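Local coordinates for LbpB B-lobe (PDB 3UAQ), which probably binds host lactoferrin at the bacterial cell surface, as the N-lobe of a lipoprotein related to transferrin-binding protein B, at residues V121-I126 with T174-F179. Residues are numbered along the deposited sequence; the frame is centred on the assembly and turned at random.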
loop_
_atom_site.group_PDB
_atom_site.type_symbol
_atom_site.label_atom_id
_atom_site.label_comp_id
_atom_site.label_asym_id
_atom_site.label_seq_id
_atom_site.Cartn_x
_atom_site.Cartn_y
_atom_site.Cartn_z
ATOM N N VAL A 121 3.070 4.608 -12.760
ATOM C CA VAL A 121 4.207 3.696 -12.737
ATOM C C VAL A 121 4.270 2.824 -11.482
ATOM O O VAL A 121 3.883 3.241 -10.385
ATOM C CB VAL A 121 5.521 4.485 -12.895
ATOM C CG1 VAL A 121 6.592 3.971 -11.950
ATOM C CG2 VAL A 121 5.995 4.446 -14.333
ATOM N N LYS A 122 4.767 1.605 -11.665
ATOM C CA LYS A 122 5.042 0.706 -10.558
ATOM C C LYS A 122 6.447 0.134 -10.699
ATOM O O LYS A 122 6.914 -0.123 -11.803
ATOM C CB LYS A 122 4.022 -0.428 -10.534
ATOM C CG LYS A 122 2.625 -0.007 -10.951
ATOM C CD LYS A 122 1.564 -0.870 -10.293
ATOM C CE LYS A 122 0.202 -0.222 -10.414
ATOM N NZ LYS A 122 -0.607 -0.422 -9.185
ATOM N N ALA A 123 7.123 -0.054 -9.575
ATOM C CA ALA A 123 8.394 -0.763 -9.561
ATOM C C ALA A 123 8.676 -1.175 -8.135
ATOM O O ALA A 123 8.557 -0.363 -7.213
ATOM C CB ALA A 123 9.516 0.120 -10.077
ATOM N N GLY A 124 9.035 -2.438 -7.946
ATOM C CA GLY A 124 9.347 -2.910 -6.610
ATOM C C GLY A 124 9.357 -4.414 -6.498
ATOM O O GLY A 124 9.821 -5.113 -7.401
ATOM N N TRP A 125 8.841 -4.912 -5.381
ATOM C CA TRP A 125 8.834 -6.339 -5.125
ATOM C C TRP A 125 7.532 -6.788 -4.486
ATOM O O TRP A 125 6.667 -5.973 -4.166
ATOM C CB TRP A 125 10.009 -6.711 -4.221
ATOM C CG TRP A 125 10.224 -5.749 -3.088
ATOM C CD1 TRP A 125 11.151 -4.748 -3.028
ATOM C CD2 TRP A 125 9.501 -5.699 -1.854
ATOM N NE1 TRP A 125 11.056 -4.080 -1.831
ATOM C CE2 TRP A 125 10.048 -4.643 -1.091
ATOM C CE3 TRP A 125 8.450 -6.446 -1.316
ATOM C CZ2 TRP A 125 9.576 -4.315 0.180
ATOM C CZ3 TRP A 125 7.983 -6.120 -0.055
ATOM C CH2 TRP A 125 8.546 -5.063 0.678
ATOM N N ILE A 126 7.412 -8.099 -4.306
ATOM C CA ILE A 126 6.282 -8.682 -3.602
ATOM C C ILE A 126 6.638 -10.118 -3.278
ATOM O O ILE A 126 7.057 -10.858 -4.165
ATOM C CB ILE A 126 5.015 -8.639 -4.469
ATOM C CG1 ILE A 126 3.898 -9.486 -3.855
ATOM C CG2 ILE A 126 5.334 -9.103 -5.882
ATOM C CD1 ILE A 126 2.554 -9.256 -4.514
ATOM N N THR A 174 12.789 12.247 -9.697
ATOM C CA THR A 174 13.269 11.621 -8.481
ATOM C C THR A 174 12.315 10.497 -8.071
ATOM O O THR A 174 11.105 10.567 -8.305
ATOM C CB THR A 174 13.456 12.658 -7.342
ATOM O OG1 THR A 174 13.490 11.982 -6.081
ATOM C CG2 THR A 174 12.326 13.678 -7.340
ATOM N N GLY A 175 12.876 9.449 -7.484
ATOM C CA GLY A 175 12.110 8.288 -7.080
ATOM C C GLY A 175 12.976 7.249 -6.391
ATOM O O GLY A 175 13.751 7.565 -5.483
ATOM N N HIS A 176 12.859 6.002 -6.829
ATOM C CA HIS A 176 13.545 4.922 -6.140
ATOM C C HIS A 176 13.936 3.790 -7.080
ATOM O O HIS A 176 13.625 3.818 -8.275
ATOM C CB HIS A 176 12.640 4.358 -5.052
ATOM C CG HIS A 176 11.607 3.412 -5.570
ATOM N ND1 HIS A 176 10.594 3.804 -6.425
ATOM C CD2 HIS A 176 11.436 2.081 -5.376
ATOM C CE1 HIS A 176 9.844 2.762 -6.721
ATOM N NE2 HIS A 176 10.330 1.703 -6.098
ATOM N N TRP A 177 14.625 2.797 -6.521
ATOM C CA TRP A 177 14.951 1.559 -7.227
ATOM C C TRP A 177 14.959 0.395 -6.232
ATOM O O TRP A 177 15.077 0.604 -5.019
ATOM C CB TRP A 177 16.306 1.672 -7.936
ATOM C CG TRP A 177 17.473 1.885 -6.999
ATOM C CD1 TRP A 177 17.710 2.984 -6.221
ATOM C CD2 TRP A 177 18.569 0.988 -6.762
ATOM N NE1 TRP A 177 18.873 2.823 -5.507
ATOM C CE2 TRP A 177 19.423 1.605 -5.820
ATOM C CE3 TRP A 177 18.909 -0.284 -7.247
ATOM C CZ2 TRP A 177 20.595 1.002 -5.355
ATOM C CZ3 TRP A 177 20.075 -0.888 -6.783
ATOM C CH2 TRP A 177 20.904 -0.241 -5.848
ATOM N N ASP A 178 14.813 -0.821 -6.758
ATOM C CA ASP A 178 14.913 -2.046 -5.978
ATOM C C ASP A 178 15.773 -3.030 -6.758
ATOM O O ASP A 178 15.972 -2.872 -7.972
ATOM C CB ASP A 178 13.530 -2.663 -5.748
ATOM C CG ASP A 178 12.685 -1.873 -4.766
ATOM O OD1 ASP A 178 12.969 -1.939 -3.549
ATOM O OD2 ASP A 178 11.727 -1.201 -5.210
ATOM N N PHE A 179 16.272 -4.054 -6.073
ATOM C CA PHE A 179 17.148 -5.018 -6.717
ATOM C C PHE A 179 17.089 -6.404 -6.081
ATOM O O PHE A 179 16.753 -6.556 -4.898
ATOM C CB PHE A 179 18.588 -4.516 -6.660
ATOM C CG PHE A 179 19.164 -4.506 -5.274
ATOM C CD1 PHE A 179 18.989 -3.407 -4.449
ATOM C CD2 PHE A 179 19.863 -5.604 -4.786
ATOM C CE1 PHE A 179 19.513 -3.394 -3.161
ATOM C CE2 PHE A 179 20.387 -5.597 -3.501
ATOM C CZ PHE A 179 20.212 -4.488 -2.688
#
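Gly124 and Asp178 form the nearest CA pair between strands 121-126 and 174-179, with 5.7 Å from CA to CA; the strand axes approach to 6.4 Å, and their N-to-C directions diverge by 36°. No backbone hydrogen bond links the two segments. Lys122, Gly124 and Ile126 instead pair with strand 146-159, and Thr174 pairs with Lys339, which places the two strands in different sheets. The contact therefore joins two sheets of the N-lobe, that of the handle domain and that of the beta barrel, an arrangement consistent with the transferrin-binding protein B family. A hydrogen bond across it runs from a side chain to the backbone. NE2 of His176 donates to Ala123 O over 2.9 Å, with a bent N-H...O angle of 141°. The oxygen lies in the imidazole plane at the ring edge, whereas NE2 stands well above the carbonyl plane. ND1 is hydrogen-bonded to Tyr118 OH, so both ring nitrogens are held and the ring rotation is probably fixed. Asp178 points at strand 121-126 and splits its carboxylate between two neighbours there. OD2 lies 3.2 Å from CA of Gly124, which has no side chain. OD1 is hydrogen-bonded to Ser220 OG and lies at the pyrrole edge of Trp125, near the plane of the indole; carboxylate and ring planes stand 82° apart. Across that edge, Trp125 NE1 lies 3.3 Å from Asp178 OD1 and CD1 lies 3.4 Å from the same oxygen.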